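Side-chain contacts in APL1 (Anopheles gambiae, PDB 3O6N), which probably pairs with the leucine-rich repeat protein LRIM1 in a complex that regulates complement-like immunity in the mosquito: residues A62-S67 / E72-N77; V285-Y290 / P315-L320. All coordinates share one frame; numbering follows the deposited sequence.

Contact 1: residues A62-S67 / E72-N77; sequences AALLDS and ELLNLN
Where L65 of the short helix 63-67 meets L74 of the strand 73-75, the two backbones stay well apart: 9.7 Å separates L65 CA from L74 CA, the closest pair of CA atoms. No hydrogen bond crosses this gap, and side chains alone fill it. The helical segment is little more than one helical turn, with D66 N bonded to A62 O at 3.0 Å, and it turns two consecutive leucines, L64 and L65, toward the strand. L74, in the strand, and L76, just past its end, face them.

L65 and L74 approach tip to tip, CD1 of L65 standing 4.1 Å from CD2 of L74. The second methyl of L74 is used as well: its CD1 lies 4.2 Å from CD2 of L64. L74 thus spreads its fork between neighbouring helix residues, its CG being trans to the backbone N (chi1 179°), which carries both methyls out from the strand. The arrangement is that of a leucine-rich repeat solenoid, in which short parallel strands line the concave side and send their leucines into the interior, while the return segment between strand 49-53 and strand 73-75, here carrying helix 63-67, packs from the far side of that interior. CD2 of L64 also serves two partners, reaching CD2 of L76 at 4.3 Å.

All four leucines are buried, and the neighbouring coils continue the packing: F52 lies against L64 and L76, V50 and L98 against L74, and F89 against L65. On the strand's other flank N75 is turned away from the helix. Its OD1 accepts the backbone N of N77 at 3.0 Å in an Asx turn, with an N-H...O angle of 158°, while OD1 of N77 takes the backbone N of G101 in the next coil.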
# COMPACT_ATOMS: atom_id res chain seq x y z
N ALA A 62 -22.16 -13.21 23.93
CA ALA A 62 -22.47 -11.98 24.65
C ALA A 62 -21.95 -12.03 26.09
O ALA A 62 -21.73 -10.99 26.72
CB ALA A 62 -23.98 -11.73 24.64
N ALA A 63 -21.76 -13.24 26.60
CA ALA A 63 -21.36 -13.44 27.99
C ALA A 63 -20.05 -12.75 28.35
O ALA A 63 -19.85 -12.35 29.49
CB ALA A 63 -21.28 -14.93 28.32
N LEU A 64 -19.16 -12.60 27.37
CA LEU A 64 -17.85 -12.02 27.64
C LEU A 64 -17.96 -10.57 28.11
O LEU A 64 -17.54 -10.24 29.21
CB LEU A 64 -16.95 -12.10 26.40
CG LEU A 64 -15.61 -11.37 26.50
CD1 LEU A 64 -14.79 -11.90 27.67
CD2 LEU A 64 -14.84 -11.48 25.19
N LEU A 65 -18.54 -9.72 27.27
CA LEU A 65 -18.66 -8.30 27.59
C LEU A 65 -19.87 -8.00 28.49
O LEU A 65 -20.00 -6.89 29.01
CB LEU A 65 -18.71 -7.45 26.32
CG LEU A 65 -17.41 -7.50 25.51
CD1 LEU A 65 -17.55 -6.77 24.17
CD2 LEU A 65 -16.25 -6.93 26.32
N ASP A 66 -20.74 -8.98 28.66
CA ASP A 66 -21.82 -8.84 29.64
C ASP A 66 -21.23 -8.88 31.05
O ASP A 66 -21.77 -8.28 31.97
CB ASP A 66 -22.86 -9.95 29.47
CG ASP A 66 -23.85 -9.66 28.35
OD1 ASP A 66 -23.60 -8.71 27.57
OD2 ASP A 66 -24.87 -10.37 28.26
N SER A 67 -20.10 -9.57 31.19
CA SER A 67 -19.42 -9.72 32.47
C SER A 67 -18.26 -8.75 32.64
O SER A 67 -17.98 -8.29 33.75
CB SER A 67 -18.92 -11.16 32.65
OG SER A 67 -20.01 -12.07 32.70
N GLU A 72 -11.20 -1.68 27.65
CA GLU A 72 -10.79 -0.58 26.79
C GLU A 72 -10.10 -1.10 25.55
O GLU A 72 -10.25 -0.55 24.46
CB GLU A 72 -9.88 0.38 27.55
CG GLU A 72 -10.54 1.04 28.75
CD GLU A 72 -9.64 2.04 29.45
OE1 GLU A 72 -8.42 2.04 29.16
OE2 GLU A 72 -10.14 2.82 30.28
N LEU A 73 -9.34 -2.18 25.72
CA LEU A 73 -8.66 -2.84 24.61
C LEU A 73 -9.04 -4.32 24.59
O LEU A 73 -8.71 -5.06 25.52
CB LEU A 73 -7.15 -2.68 24.73
CG LEU A 73 -6.29 -3.09 23.52
CD1 LEU A 73 -4.90 -2.48 23.63
CD2 LEU A 73 -6.21 -4.61 23.37
N LEU A 74 -9.72 -4.74 23.54
CA LEU A 74 -10.15 -6.13 23.41
C LEU A 74 -9.44 -6.80 22.24
O LEU A 74 -9.62 -6.42 21.08
CB LEU A 74 -11.66 -6.21 23.24
CG LEU A 74 -12.27 -7.61 23.07
CD1 LEU A 74 -12.01 -8.46 24.30
CD2 LEU A 74 -13.76 -7.50 22.80
N ASN A 75 -8.62 -7.80 22.55
CA ASN A 75 -7.88 -8.52 21.52
C ASN A 75 -8.50 -9.88 21.23
O ASN A 75 -8.31 -10.84 21.98
CB ASN A 75 -6.42 -8.68 21.95
CG ASN A 75 -5.54 -9.22 20.84
OD1 ASN A 75 -6.04 -9.80 19.87
ND2 ASN A 75 -4.23 -9.04 20.98
N LEU A 76 -9.26 -9.95 20.14
CA LEU A 76 -9.86 -11.20 19.70
C LEU A 76 -9.20 -11.73 18.43
O LEU A 76 -9.81 -12.46 17.65
CB LEU A 76 -11.36 -11.03 19.49
CG LEU A 76 -12.14 -10.50 20.70
CD1 LEU A 76 -13.57 -10.14 20.32
CD2 LEU A 76 -12.12 -11.52 21.83
N ASN A 77 -7.94 -11.34 18.22
CA ASN A 77 -7.18 -11.81 17.06
C ASN A 77 -6.96 -13.32 17.08
O ASN A 77 -6.61 -13.88 18.12
CB ASN A 77 -5.82 -11.10 17.00
CG ASN A 77 -5.88 -9.79 16.26
OD1 ASN A 77 -6.96 -9.26 15.98
ND2 ASN A 77 -4.72 -9.25 15.93

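Contact 2: residues V285-Y290 / P315-L320; sequences VALNLY and PQFDRL
Q316 packs against L289 where the helix 314-317 meets the end of strand 286-288, in the interior of the leucine-rich repeat solenoid. The glutamine can be followed outward. Its CB lies 3.7 Å from the backbone O of L289 and a little farther from CB of the same leucine. CG, set trans to the backbone N (chi1 -180°), comes within 3.9 Å of L289 CB and also touches L289 CD1. There the chain bends (chi2 67°), which keeps OE1 beside the leucine, 3.7 Å from its CB. The two side chains pass at a slant, with CB, CG and OE1 all lying against L289. The polar end is satisfied elsewhere: OE1 of this buried amide accepts the backbone N of I294.

Contacts on neighbouring residues widen the interface. CD2 of L287 approaches CZ of F317 at 4.1 Å, obliquely to the ring, and L300 of the following strand packs on both F317 and L289. At the more exposed margin, CG of P315 meets CB of Y290 at 3.8 Å. The tyrosine ring itself leads away from the helix; N288 OD1, which accepts Y290 N in an Asx turn, lies 3.2 Å above its plane, over the centre.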
# COMPACT_ATOMS: atom_id res chain seq x y z
N VAL A 285 8.99 4.48 -25.17
CA VAL A 285 9.79 4.60 -26.38
C VAL A 285 10.47 5.95 -26.43
O VAL A 285 11.31 6.20 -27.30
CB VAL A 285 8.94 4.41 -27.66
CG1 VAL A 285 8.42 2.99 -27.75
CG2 VAL A 285 7.80 5.42 -27.69
N ALA A 286 10.11 6.83 -25.51
CA ALA A 286 10.62 8.20 -25.51
C ALA A 286 10.85 8.70 -24.09
O ALA A 286 10.03 8.50 -23.20
CB ALA A 286 9.65 9.12 -26.24
N LEU A 287 11.97 9.38 -23.89
CA LEU A 287 12.32 9.93 -22.59
C LEU A 287 12.98 11.29 -22.72
O LEU A 287 14.03 11.43 -23.34
CB LEU A 287 13.29 8.98 -21.88
CG LEU A 287 13.88 9.50 -20.56
CD1 LEU A 287 12.80 9.55 -19.50
CD2 LEU A 287 15.04 8.62 -20.12
N ASN A 288 12.37 12.31 -22.12
CA ASN A 288 12.99 13.62 -22.07
C ASN A 288 12.94 14.20 -20.67
O ASN A 288 11.93 14.78 -20.26
CB ASN A 288 12.33 14.60 -23.06
CG ASN A 288 12.97 15.97 -23.04
OD1 ASN A 288 13.69 16.32 -22.10
ND2 ASN A 288 12.71 16.77 -24.07
N LEU A 289 14.04 14.04 -19.94
CA LEU A 289 14.21 14.71 -18.65
C LEU A 289 15.37 15.69 -18.74
O LEU A 289 15.96 16.06 -17.73
CB LEU A 289 14.44 13.69 -17.53
CG LEU A 289 13.24 12.82 -17.16
CD1 LEU A 289 13.64 11.77 -16.13
CD2 LEU A 289 12.08 13.67 -16.64
N TYR A 290 15.71 16.11 -19.96
CA TYR A 290 16.79 17.07 -20.17
C TYR A 290 16.29 18.50 -20.40
O TYR A 290 17.03 19.46 -20.17
CB TYR A 290 17.73 16.64 -21.30
CG TYR A 290 17.05 16.15 -22.56
CD1 TYR A 290 16.77 17.03 -23.60
CD2 TYR A 290 16.70 14.82 -22.71
CE1 TYR A 290 16.15 16.58 -24.76
CE2 TYR A 290 16.09 14.36 -23.86
CZ TYR A 290 15.81 15.25 -24.88
OH TYR A 290 15.19 14.79 -26.02
N PRO A 315 22.28 15.16 -18.58
CA PRO A 315 22.22 16.05 -17.42
C PRO A 315 21.39 15.48 -16.27
O PRO A 315 21.69 15.75 -15.11
CB PRO A 315 21.57 17.33 -17.97
CG PRO A 315 20.95 16.93 -19.27
CD PRO A 315 21.81 15.83 -19.81
N GLN A 316 20.36 14.70 -16.59
CA GLN A 316 19.57 14.04 -15.56
C GLN A 316 20.34 12.86 -14.97
O GLN A 316 20.42 12.70 -13.75
CB GLN A 316 18.22 13.56 -16.12
CG GLN A 316 17.34 12.86 -15.09
CD GLN A 316 16.85 13.80 -14.00
OE1 GLN A 316 15.77 14.37 -14.11
NE2 GLN A 316 17.65 13.97 -12.95
N PHE A 317 20.92 12.04 -15.85
CA PHE A 317 21.67 10.86 -15.43
C PHE A 317 22.88 11.21 -14.56
O PHE A 317 23.20 10.48 -13.62
CB PHE A 317 22.16 10.07 -16.65
CG PHE A 317 21.05 9.49 -17.50
CD1 PHE A 317 19.80 9.26 -16.97
CD2 PHE A 317 21.28 9.16 -18.83
CE1 PHE A 317 18.79 8.71 -17.75
CE2 PHE A 317 20.28 8.62 -19.61
CZ PHE A 317 19.03 8.39 -19.07
N ASP A 318 23.54 12.31 -14.89
CA ASP A 318 24.77 12.72 -14.21
C ASP A 318 24.59 12.95 -12.72
O ASP A 318 25.55 12.88 -11.95
CB ASP A 318 25.33 14.01 -14.84
CG ASP A 318 26.17 13.76 -16.07
OD1 ASP A 318 26.64 12.61 -16.27
OD2 ASP A 318 26.38 14.72 -16.84
N ARG A 319 23.35 13.25 -12.31
CA ARG A 319 23.05 13.60 -10.93
C ARG A 319 22.52 12.42 -10.11
O ARG A 319 22.33 12.54 -8.90
CB ARG A 319 22.00 14.71 -10.88
CG ARG A 319 22.28 15.91 -11.76
CD ARG A 319 21.14 16.91 -11.65
NE ARG A 319 20.93 17.31 -10.26
CZ ARG A 319 21.49 18.37 -9.70
NH1 ARG A 319 22.31 19.14 -10.41
NH2 ARG A 319 21.24 18.67 -8.43
N LEU A 320 22.27 11.29 -10.77
CA LEU A 320 21.67 10.15 -10.09
C LEU A 320 22.67 9.33 -9.29
O LEU A 320 23.88 9.42 -9.51
CB LEU A 320 20.98 9.24 -11.11
CG LEU A 320 19.83 9.85 -11.90
CD1 LEU A 320 19.38 8.89 -12.99
CD2 LEU A 320 18.68 10.19 -10.96

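The two contacts each set a short helix, 63-67 or 314-317, against buried leucines of a strand segment, but on different sets of strands. Strand 73-75 of contact 1 belongs to the long ladder of parallel strands running through the protein, whereas strand 286-288 of contact 2 pairs with strand 262-264 in a separate small sheet. Contact 1 closes before contact 2 opens along the chain; their centres are 58 Å apart, on opposite sides of the chain's centre, and about 41 Å separates their nearest atoms. The chain has little helix overall. They do not touch, so the intervening coils provide the structural connection between them.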